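Local atomic coordinates of uncharacterized protein (Pyrococcus horikoshii, PDB entry 2CYJ), a protein that is of unknown function and belongs to the Mth938-like family (DUF498), adopting a compact single-chain alpha/beta fold built round a mixed beta sheet. Residues Y25-K35 with E52-F61; D60-I70 with K87-A97. All coordinates share one frame; numbering follows the deposited sequence.

Interaction 1 of 2, residues Y25-K35 with E52-F61; sequences YPSGRIERRMK and ELEKYLVEDF
R33 and E52 meet side-on in a salt bridge that ties the edge strand 30-32 of the mixed sheet to helix 50-54, while a type I turn, Y25 to G28, closes the far end against E59. The R33 chain is extended, with CG anti to the backbone N (chi1 179°); NE binds E52 OE1 at 2.7 Å and NH2 binds E52 OE2 at 3.0 Å, each on the syn lone pair, with guanidinium and carboxylate 12° from coplanar. The Y56 hydroxyl donates to the anti lone pair of E52 OE1, so this oxygen takes two bonds, and OH in turn accepts from M34 N at 2.8 Å. S38 holds E52 OE2 and D21 pairs with R33 NH1, fixing both groups further. The bent M34 chain lays CE on K55 CB, a tight contact. Y25 crosses Y56 at about a right angle: its OH comes to 3.4 Å from Y56 CD2, and its ring edge faces the Y56 carbonyl. A water links Y25 OH to the K55 carbonyl. At the turn, the extended E59 chain runs alongside the P26 ring in the opposite sense and brings its carboxylate to two donors of S27. The S27 backbone N binds E59 OE2 at 2.9 Å, and S27 OG, held between backbone N and carbonyl carbon (chi1 62°), donates to E59 OE1 at 2.7 Å.

Interaction 2 of 2, residues D60-I70 with K87-A97; sequences DFDVLLVGTGI and KEVIEKPTKEA. With SO4 (sulfate ion), chain C.
K87 folds back over F61 and opens a parallel pairing of strands 63-68 and 88-92, whose axes approach to 4.7 Å. Its chain, bent at chi2 (-60°), lays CE over one ring face and brings NZ to F61 O at 2.7 Å, nearly in line with the carbonyl; a water joins NZ to D62 OD1. A methionine in its place would probably leave F61 O without this donor and break the water link to D62, whose carboxylate, like that of D60, would still have R109. E88 then lies beside V63, its OE1 paired with K108. E88, I90 and K92 each give an N-H to strand 63-68 or its lead-in and take one back, as where I90 N meets L64 O at 2.9 Å; V89 and E91 in between do not. I90 CB meets L65 CD2 in one of two L65 conformers, and E91 CG rests near V66 CB. K92 NZ makes weak bonds to a sulfate, probably from the crystallisation liquor. P93 takes the N-cap position of the next helix. T94 N binds G69 O at 2.8 Å, and T94 OG1 accepts from G69 N and also bonds H115 O. A97 CB lies 3.6 Å from G67 CA; a CB on G67 would strike T94 OG1. Strand 88-92 thus edges the mixed sheet, with 63-68 between it and 110-115, and leads directly into helix 94-104.

How the interactions relate
The two interactions follow in series along the chain: interaction 1 ends at D60 and F61, which also begin interaction 2, and their centres lie about 13 Å apart. Both reach the five-stranded mixed sheet, at its outermost strands: 30-32 in interaction 1 and 88-92 in interaction 2. Strands 22-24, 110-115 and 63-68 lie between them in that order. Helix 50-54 leads through the loop containing E59 into strand 63-68, and the two contacts touch where L53 CD1 packs 4.3 Å from L64 CD2. Strand 110-115 is a common neighbour, with Y25, Y56 and L64 all packing on it. Interaction 1 thus ties helix 50-54 and its following loop beside strand 30-32, and interaction 2 sets 88-92 on 63-68.

Interaction 1 of 2, residues Y25-K35 with E52-F61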
loop_
_atom_site.group_PDB
_atom_site.type_symbol
_atom_site.label_atom_id
_atom_site.label_comp_id
_atom_site.label_asym_id
_atom_site.label_seq_id
_atom_site.Cartn_x
_atom_site.Cartn_y
_atom_site.Cartn_z
ATOM N N TYR A 25 2.910 6.292 4.868
ATOM C CA TYR A 25 4.144 6.924 4.426
ATOM C C TYR A 25 5.317 6.543 5.322
ATOM O O TYR A 25 5.126 6.104 6.451
ATOM C CB TYR A 25 3.941 8.439 4.405
ATOM C CG TYR A 25 2.983 8.842 3.315
ATOM C CD1 TYR A 25 3.439 9.028 2.013
ATOM C CD2 TYR A 25 1.609 8.944 3.555
ATOM C CE1 TYR A 25 2.570 9.297 0.975
ATOM C CE2 TYR A 25 0.716 9.214 2.505
ATOM C CZ TYR A 25 1.218 9.387 1.217
ATOM O OH TYR A 25 0.382 9.643 0.153
ATOM N N PRO A 26 6.557 6.699 4.823
ATOM C CA PRO A 26 7.763 6.364 5.593
ATOM C C PRO A 26 7.802 6.951 6.998
ATOM O O PRO A 26 8.341 6.328 7.916
ATOM C CB PRO A 26 8.893 6.909 4.719
ATOM C CG PRO A 26 8.366 6.708 3.348
ATOM C CD PRO A 26 6.911 7.115 3.453
ATOM N N SER A 27 7.250 8.152 7.149
ATOM C CA SER A 27 7.203 8.854 8.431
ATOM C C SER A 27 6.165 8.282 9.374
ATOM O O SER A 27 6.139 8.638 10.548
ATOM C CB SER A 27 6.852 10.325 8.217
ATOM O OG SER A 27 5.556 10.442 7.636
ATOM N N GLY A 28 5.286 7.430 8.860
ATOM C CA GLY A 28 4.247 6.877 9.707
ATOM C C GLY A 28 2.922 7.593 9.515
ATOM O O GLY A 28 1.918 7.214 10.115
ATOM N N ARG A 29 2.911 8.647 8.700
ATOM C CA ARG A 29 1.663 9.354 8.424
ATOM C C ARG A 29 0.778 8.387 7.639
ATOM O O ARG A 29 1.266 7.629 6.797
ATOM C CB ARG A 29 1.928 10.602 7.586
ATOM C CG ARG A 29 2.620 11.703 8.360
ATOM C CD ARG A 29 3.020 12.850 7.457
ATOM N NE ARG A 29 3.807 13.830 8.194
ATOM C CZ ARG A 29 4.484 14.826 7.630
ATOM N NH1 ARG A 29 4.470 14.979 6.313
ATOM N NH2 ARG A 29 5.179 15.664 8.386
ATOM N N ILE A 30 -0.516 8.408 7.926
ATOM C CA ILE A 30 -1.464 7.534 7.245
ATOM C C ILE A 30 -2.525 8.358 6.526
ATOM O O ILE A 30 -3.062 9.318 7.086
ATOM C CB ILE A 30 -2.180 6.591 8.241
ATOM C CG1 ILE A 30 -1.154 5.731 8.983
ATOM C CG2 ILE A 30 -3.176 5.706 7.495
ATOM C CD1 ILE A 30 -1.767 4.859 10.063
ATOM N N GLU A 31 -2.810 7.995 5.280
ATOM C CA GLU A 31 -3.839 8.670 4.493
ATOM C C GLU A 31 -4.702 7.623 3.811
ATOM O O GLU A 31 -4.303 6.465 3.660
ATOM C CB GLU A 31 -3.238 9.538 3.389
ATOM C CG GLU A 31 -2.531 10.798 3.827
ATOM C CD GLU A 31 -2.402 11.774 2.672
ATOM O OE1 GLU A 31 -3.320 11.802 1.827
ATOM O OE2 GLU A 31 -1.401 12.517 2.609
ATOM N N ARG A 32 -5.886 8.029 3.376
ATOM C CA ARG A 32 -6.749 7.096 2.680
ATOM C C ARG A 32 -6.158 6.861 1.286
ATOM O O ARG A 32 -5.512 7.742 0.709
ATOM C CB ARG A 32 -8.171 7.663 2.558
ATOM C CG ARG A 32 -8.288 8.895 1.679
ATOM C CD ARG A 32 -9.752 9.282 1.455
ATOM N NE ARG A 32 -10.442 8.323 0.599
ATOM C CZ ARG A 32 -10.410 8.341 -0.732
ATOM N NH1 ARG A 32 -9.727 9.276 -1.384
ATOM N NH2 ARG A 32 -11.057 7.408 -1.415
ATOM N N ARG A 33 -6.348 5.660 0.762
ATOM C CA ARG A 33 -5.867 5.365 -0.572
ATOM C C ARG A 33 -6.850 5.991 -1.566
ATOM O O ARG A 33 -8.069 5.811 -1.435
ATOM C CB ARG A 33 -5.806 3.852 -0.805
ATOM C CG ARG A 33 -5.341 3.491 -2.202
ATOM C CD ARG A 33 -5.578 2.037 -2.567
ATOM N NE ARG A 33 -5.435 1.904 -4.015
ATOM C CZ ARG A 33 -5.976 0.943 -4.753
ATOM N NH1 ARG A 33 -6.708 -0.014 -4.196
ATOM N NH2 ARG A 33 -5.822 0.974 -6.067
ATOM N N MET A 34 -6.339 6.725 -2.552
ATOM C CA MET A 34 -7.218 7.351 -3.536
ATOM C C MET A 34 -7.410 6.369 -4.686
ATOM O O MET A 34 -7.043 6.617 -5.836
ATOM C CB MET A 34 -6.596 8.641 -4.072
ATOM C CG MET A 34 -6.282 9.613 -2.954
ATOM S SD MET A 34 -5.919 11.266 -3.572
ATOM C CE MET A 34 -4.380 10.993 -4.279
ATOM N N LYS A 35 -8.018 5.240 -4.357
ATOM C CA LYS A 35 -8.217 4.198 -5.337
ATOM C C LYS A 35 -9.106 4.623 -6.488
ATOM O O LYS A 35 -9.027 4.047 -7.577
ATOM C CB LYS A 35 -8.736 2.921 -4.669
ATOM C CG LYS A 35 -10.165 2.926 -4.207
ATOM C CD LYS A 35 -10.485 1.528 -3.694
ATOM C CE LYS A 35 -11.910 1.412 -3.243
ATOM N NZ LYS A 35 -12.134 0.106 -2.562
ATOM N N GLU A 52 -2.275 7.014 -10.148
ATOM C CA GLU A 52 -2.568 6.937 -8.729
ATOM C C GLU A 52 -1.270 6.894 -7.921
ATOM O O GLU A 52 -1.107 7.645 -6.961
ATOM C CB GLU A 52 -3.419 5.702 -8.385
ATOM C CG GLU A 52 -3.745 5.653 -6.878
ATOM C CD GLU A 52 -4.414 4.378 -6.395
ATOM O OE1 GLU A 52 -4.408 4.159 -5.162
ATOM O OE2 GLU A 52 -4.945 3.606 -7.218
ATOM N N LEU A 53 -0.344 6.016 -8.304
ATOM C CA LEU A 53 0.906 5.892 -7.560
ATOM C C LEU A 53 1.686 7.199 -7.429
ATOM O O LEU A 53 2.279 7.478 -6.390
ATOM C CB LEU A 53 1.794 4.816 -8.195
ATOM C CG LEU A 53 3.142 4.527 -7.526
ATOM C CD1 LEU A 53 2.946 4.193 -6.042
ATOM C CD2 LEU A 53 3.812 3.374 -8.250
ATOM N N GLU A 54 1.683 8.009 -8.476
ATOM C CA GLU A 54 2.409 9.267 -8.447
ATOM C C GLU A 54 1.937 10.177 -7.318
ATOM O O GLU A 54 2.726 10.961 -6.789
ATOM C CB GLU A 54 2.272 9.969 -9.806
ATOM C CG GLU A 54 3.113 11.239 -9.983
ATOM C CD GLU A 54 2.437 12.499 -9.462
ATOM O OE1 GLU A 54 1.208 12.484 -9.236
ATOM O OE2 GLU A 54 3.141 13.521 -9.300
ATOM N N LYS A 55 0.664 10.070 -6.939
ATOM C CA LYS A 55 0.129 10.904 -5.860
ATOM C C LYS A 55 0.750 10.565 -4.510
ATOM O O LYS A 55 0.679 11.367 -3.581
ATOM C CB LYS A 55 -1.397 10.757 -5.729
ATOM C CG LYS A 55 -2.203 11.098 -6.971
ATOM C CD LYS A 55 -1.981 12.536 -7.391
ATOM C CE LYS A 55 -2.848 12.882 -8.581
ATOM N NZ LYS A 55 -2.716 14.314 -8.946
ATOM N N TYR A 56 1.371 9.391 -4.400
ATOM C CA TYR A 56 1.958 8.971 -3.132
ATOM C C TYR A 56 3.445 9.238 -3.050
ATOM O O TYR A 56 4.077 8.890 -2.053
ATOM C CB TYR A 56 1.688 7.486 -2.894
ATOM C CG TYR A 56 0.233 7.121 -3.046
ATOM C CD1 TYR A 56 -0.143 5.932 -3.661
ATOM C CD2 TYR A 56 -0.773 7.993 -2.624
ATOM C CE1 TYR A 56 -1.493 5.617 -3.867
ATOM C CE2 TYR A 56 -2.126 7.683 -2.821
ATOM C CZ TYR A 56 -2.471 6.496 -3.445
ATOM O OH TYR A 56 -3.791 6.188 -3.650
ATOM N N LEU A 57 4.006 9.848 -4.093
ATOM C CA LEU A 57 5.429 10.183 -4.099
ATOM C C LEU A 57 5.563 11.541 -3.406
ATOM O O LEU A 57 5.726 12.595 -4.043
ATOM C CB LEU A 57 5.943 10.241 -5.537
ATOM C CG LEU A 57 5.657 8.951 -6.313
ATOM C CD1 LEU A 57 6.247 9.094 -7.707
ATOM C CD2 LEU A 57 6.265 7.744 -5.609
ATOM N N VAL A 58 5.494 11.494 -2.081
ATOM C CA VAL A 58 5.527 12.686 -1.235
ATOM C C VAL A 58 6.752 12.725 -0.331
ATOM O O VAL A 58 7.322 13.791 -0.093
ATOM C CB VAL A 58 4.238 12.739 -0.374
ATOM C CG1 VAL A 58 4.250 13.947 0.535
ATOM C CG2 VAL A 58 3.010 12.779 -1.288
ATOM N N GLU A 59 7.129 11.561 0.194
ATOM C CA GLU A 59 8.310 11.431 1.036
ATOM C C GLU A 59 9.256 10.474 0.326
ATOM O O GLU A 59 8.817 9.578 -0.405
ATOM C CB GLU A 59 7.953 10.840 2.404
ATOM C CG GLU A 59 6.981 11.675 3.206
ATOM C CD GLU A 59 6.622 11.029 4.538
ATOM O OE1 GLU A 59 5.732 11.567 5.229
ATOM O OE2 GLU A 59 7.225 9.991 4.885
ATOM N N ASP A 60 10.553 10.668 0.538
ATOM C CA ASP A 60 11.564 9.806 -0.057
ATOM C C ASP A 60 11.415 8.418 0.579
ATOM O O ASP A 60 11.090 8.297 1.764
ATOM C CB ASP A 60 12.953 10.385 0.235
ATOM C CG ASP A 60 14.045 9.756 -0.605
ATOM O OD1 ASP A 60 13.809 9.505 -1.801
ATOM O OD2 ASP A 60 15.151 9.531 -0.076
ATOM N N PHE A 61 11.638 7.372 -0.207
ATOM C CA PHE A 61 11.525 6.018 0.317
ATOM C C PHE A 61 12.468 5.070 -0.409
ATOM O O PHE A 61 12.921 5.355 -1.523
ATOM C CB PHE A 61 10.066 5.519 0.222
ATOM C CG PHE A 61 9.522 5.453 -1.185
ATOM C CD1 PHE A 61 9.511 4.251 -1.888
ATOM C CD2 PHE A 61 9.032 6.598 -1.808
ATOM C CE1 PHE A 61 9.015 4.187 -3.196
ATOM C CE2 PHE A 61 8.539 6.552 -3.107
ATOM C CZ PHE A 61 8.531 5.339 -3.807
HETATM O O HOH W 1 -0.652 12.012 -1.250
HETATM O O HOH W 2 4.249 13.448 4.216
#

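Interaction 2 of 2, residues D60-I70 with K87-A97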
loop_
_atom_site.group_PDB
_atom_site.type_symbol
_atom_site.label_atom_id
_atom_site.label_comp_id
_atom_site.label_asym_id
_atom_site.label_seq_id
_atom_site.Cartn_x
_atom_site.Cartn_y
_atom_site.Cartn_z
ATOM N N ASP A 60 10.553 10.668 0.538
ATOM C CA ASP A 60 11.564 9.806 -0.057
ATOM C C ASP A 60 11.415 8.418 0.579
ATOM O O ASP A 60 11.090 8.297 1.764
ATOM C CB ASP A 60 12.953 10.385 0.235
ATOM C CG ASP A 60 14.045 9.756 -0.605
ATOM O OD1 ASP A 60 13.809 9.505 -1.801
ATOM O OD2 ASP A 60 15.151 9.531 -0.076
ATOM N N PHE A 61 11.638 7.372 -0.207
ATOM C CA PHE A 61 11.525 6.018 0.317
ATOM C C PHE A 61 12.468 5.070 -0.409
ATOM O O PHE A 61 12.921 5.355 -1.523
ATOM C CB PHE A 61 10.066 5.519 0.222
ATOM C CG PHE A 61 9.522 5.453 -1.185
ATOM C CD1 PHE A 61 9.511 4.251 -1.888
ATOM C CD2 PHE A 61 9.032 6.598 -1.808
ATOM C CE1 PHE A 61 9.015 4.187 -3.196
ATOM C CE2 PHE A 61 8.539 6.552 -3.107
ATOM C CZ PHE A 61 8.531 5.339 -3.807
ATOM N N ASP A 62 12.762 3.954 0.249
ATOM C CA ASP A 62 13.646 2.917 -0.275
ATOM C C ASP A 62 12.844 1.733 -0.781
ATOM O O ASP A 62 13.222 1.061 -1.743
ATOM C CB ASP A 62 14.567 2.401 0.838
ATOM C CG ASP A 62 15.400 3.495 1.470
ATOM O OD1 ASP A 62 16.103 4.206 0.719
ATOM O OD2 ASP A 62 15.354 3.638 2.716
ATOM N N VAL A 63 11.722 1.496 -0.118
ATOM C CA VAL A 63 10.884 0.351 -0.399
ATOM C C VAL A 63 9.431 0.712 -0.613
ATOM O O VAL A 63 8.888 1.503 0.153
ATOM C CB VAL A 63 10.913 -0.619 0.813
ATOM C CG1 VAL A 63 10.007 -1.823 0.561
ATOM C CG2 VAL A 63 12.338 -1.063 1.112
ATOM N N LEU A 64 8.824 0.163 -1.664
ATOM C CA LEU A 64 7.387 0.320 -1.891
ATOM C C LEU A 64 6.828 -1.063 -1.559
ATOM O O LEU A 64 7.188 -2.065 -2.194
ATOM C CB LEU A 64 7.027 0.657 -3.348
ATOM C CG LEU A 64 5.507 0.554 -3.605
ATOM C CD1 LEU A 64 4.744 1.627 -2.824
ATOM C CD2 LEU A 64 5.222 0.673 -5.090
ATOM N N LEU A 65 5.974 -1.117 -0.542
ATOM C CA LEU A 65 5.355 -2.364 -0.110
ATOM C C LEU A 65 3.865 -2.292 -0.398
ATOM O O LEU A 65 3.169 -1.387 0.068
ATOM C CB LEU A 65 5.608 -2.589 1.386
ATOM C CG LEU A 65 5.046 -3.851 2.068
ATOM C CD1 LEU A 65 3.590 -3.633 2.451
ATOM C CD2 LEU A 65 5.226 -5.060 1.168
ATOM N N VAL A 66 3.377 -3.239 -1.187
ATOM C CA VAL A 66 1.963 -3.260 -1.525
ATOM C C VAL A 66 1.261 -4.487 -0.966
ATOM O O VAL A 66 1.683 -5.617 -1.224
ATOM C CB VAL A 66 1.737 -3.243 -3.069
ATOM C CG1 VAL A 66 0.241 -3.173 -3.391
ATOM C CG2 VAL A 66 2.464 -2.051 -3.698
ATOM N N GLY A 67 0.220 -4.243 -0.171
ATOM C CA GLY A 67 -0.627 -5.300 0.369
ATOM C C GLY A 67 -1.670 -5.424 -0.735
ATOM O O GLY A 67 -2.530 -4.547 -0.910
ATOM N N THR A 68 -1.593 -6.523 -1.479
ATOM C CA THR A 68 -2.433 -6.745 -2.650
ATOM C C THR A 68 -3.841 -7.251 -2.420
ATOM O O THR A 68 -4.487 -7.731 -3.354
ATOM C CB THR A 68 -1.704 -7.707 -3.595
ATOM O OG1 THR A 68 -1.420 -8.917 -2.885
ATOM C CG2 THR A 68 -0.384 -7.089 -4.075
ATOM N N GLY A 69 -4.321 -7.110 -1.190
ATOM C CA GLY A 69 -5.638 -7.594 -0.842
ATOM C C GLY A 69 -5.458 -8.865 -0.038
ATOM O O GLY A 69 -4.437 -9.541 -0.150
ATOM N N ILE A 70 -6.438 -9.188 0.791
ATOM C CA ILE A 70 -6.376 -10.405 1.585
ATOM C C ILE A 70 -6.160 -11.601 0.658
ATOM O O ILE A 70 -5.445 -12.537 1.013
ATOM C CB ILE A 70 -7.688 -10.595 2.376
ATOM C CG1 ILE A 70 -7.822 -9.496 3.435
ATOM C CG2 ILE A 70 -7.746 -11.994 2.996
ATOM C CD1 ILE A 70 -6.769 -9.538 4.551
ATOM N N LYS A 87 13.548 1.373 -6.952
ATOM C CA LYS A 87 13.277 1.048 -5.557
ATOM C C LYS A 87 13.106 -0.453 -5.323
ATOM O O LYS A 87 13.004 -1.238 -6.268
ATOM C CB LYS A 87 11.997 1.763 -5.110
ATOM C CG LYS A 87 11.986 3.268 -5.329
ATOM C CD LYS A 87 13.112 3.950 -4.571
ATOM C CE LYS A 87 12.968 5.466 -4.601
ATOM N NZ LYS A 87 14.081 6.130 -3.871
ATOM N N GLU A 88 13.087 -0.849 -4.055
ATOM C CA GLU A 88 12.862 -2.244 -3.696
ATOM C C GLU A 88 11.331 -2.314 -3.676
ATOM O O GLU A 88 10.689 -1.542 -2.969
ATOM C CB GLU A 88 13.469 -2.531 -2.319
ATOM C CG GLU A 88 13.268 -3.950 -1.789
ATOM C CD GLU A 88 14.070 -4.214 -0.526
ATOM O OE1 GLU A 88 14.786 -3.299 -0.065
ATOM O OE2 GLU A 88 13.983 -5.337 0.009
ATOM N N VAL A 89 10.748 -3.197 -4.482
ATOM C CA VAL A 89 9.295 -3.296 -4.569
ATOM C C VAL A 89 8.790 -4.670 -4.167
ATOM O O VAL A 89 9.187 -5.691 -4.729
ATOM C CB VAL A 89 8.816 -2.944 -5.997
ATOM C CG1 VAL A 89 7.303 -3.095 -6.109
ATOM C CG2 VAL A 89 9.234 -1.507 -6.334
ATOM N N ILE A 90 7.898 -4.674 -3.188
ATOM C CA ILE A 90 7.344 -5.897 -2.637
ATOM C C ILE A 90 5.824 -5.908 -2.783
ATOM O O ILE A 90 5.150 -4.949 -2.398
ATOM C CB ILE A 90 7.668 -5.985 -1.141
ATOM C CG1 ILE A 90 9.166 -5.776 -0.912
ATOM C CG2 ILE A 90 7.227 -7.349 -0.586
ATOM C CD1 ILE A 90 9.536 -5.663 0.557
ATOM N N GLU A 91 5.289 -6.988 -3.338
ATOM C CA GLU A 91 3.847 -7.127 -3.500
ATOM C C GLU A 91 3.439 -8.468 -2.914
ATOM O O GLU A 91 3.817 -9.515 -3.443
ATOM C CB GLU A 91 3.464 -7.076 -4.979
ATOM C CG GLU A 91 3.745 -5.753 -5.659
ATOM C CD GLU A 91 3.134 -5.692 -7.043
ATOM O OE1 GLU A 91 3.894 -5.656 -8.035
ATOM O OE2 GLU A 91 1.889 -5.687 -7.144
ATOM N N LYS A 92 2.676 -8.433 -1.824
ATOM C CA LYS A 92 2.215 -9.651 -1.156
ATOM C C LYS A 92 0.794 -9.497 -0.641
ATOM O O LYS A 92 0.349 -8.379 -0.385
ATOM C CB LYS A 92 3.090 -9.972 0.061
ATOM C CG LYS A 92 4.554 -10.235 -0.250
ATOM C CD LYS A 92 4.714 -11.469 -1.094
ATOM C CE LYS A 92 6.137 -11.570 -1.608
ATOM N NZ LYS A 92 6.350 -12.840 -2.345
ATOM N N PRO A 93 0.061 -10.619 -0.488
ATOM C CA PRO A 93 -1.309 -10.539 0.027
ATOM C C PRO A 93 -1.228 -9.747 1.337
ATOM O O PRO A 93 -0.237 -9.810 2.072
ATOM C CB PRO A 93 -1.695 -12.001 0.205
ATOM C CG PRO A 93 -0.965 -12.657 -0.965
ATOM C CD PRO A 93 0.397 -11.998 -0.887
ATOM N N THR A 94 -2.295 -9.022 1.630
ATOM C CA THR A 94 -2.295 -8.111 2.747
ATOM C C THR A 94 -1.880 -8.533 4.133
ATOM O O THR A 94 -1.135 -7.797 4.779
ATOM C CB THR A 94 -3.629 -7.374 2.769
ATOM O OG1 THR A 94 -3.699 -6.585 1.579
ATOM C CG2 THR A 94 -3.750 -6.447 3.983
ATOM N N LYS A 95 -2.309 -9.694 4.616
ATOM C CA LYS A 95 -1.894 -10.029 5.969
ATOM C C LYS A 95 -0.393 -10.288 6.030
ATOM O O LYS A 95 0.278 -9.830 6.958
ATOM C CB LYS A 95 -2.689 -11.205 6.535
ATOM C CG LYS A 95 -2.442 -11.362 8.040
ATOM C CD LYS A 95 -3.456 -12.247 8.733
ATOM C CE LYS A 95 -4.825 -11.602 8.808
ATOM N NZ LYS A 95 -5.650 -12.315 9.837
ATOM N N GLU A 96 0.142 -10.998 5.039
ATOM C CA GLU A 96 1.579 -11.248 5.010
ATOM C C GLU A 96 2.301 -9.914 4.818
ATOM O O GLU A 96 3.308 -9.640 5.471
ATOM C CB GLU A 96 1.946 -12.190 3.862
ATOM C CG GLU A 96 3.462 -12.310 3.680
ATOM C CD GLU A 96 3.887 -13.125 2.474
ATOM O OE1 GLU A 96 3.049 -13.419 1.599
ATOM O OE2 GLU A 96 5.084 -13.455 2.394
ATOM N N ALA A 97 1.784 -9.073 3.928
ATOM C CA ALA A 97 2.419 -7.787 3.673
ATOM C C ALA A 97 2.520 -6.927 4.934
ATOM O O ALA A 97 3.551 -6.307 5.172
ATOM C CB ALA A 97 1.672 -7.030 2.568
HETATM S S SO4 C . 7.405 -14.697 0.117
HETATM O O1 SO4 C . 7.773 -13.271 0.131
HETATM O O2 SO4 C . 8.204 -15.403 1.137
HETATM O O3 SO4 C . 5.965 -14.823 0.401
HETATM O O4 SO4 C . 7.677 -15.273 -1.213
HETATM O O HOH W 3 15.973 4.829 -2.003
HETATM O O HOH W 4 -3.943 -12.076 3.385
#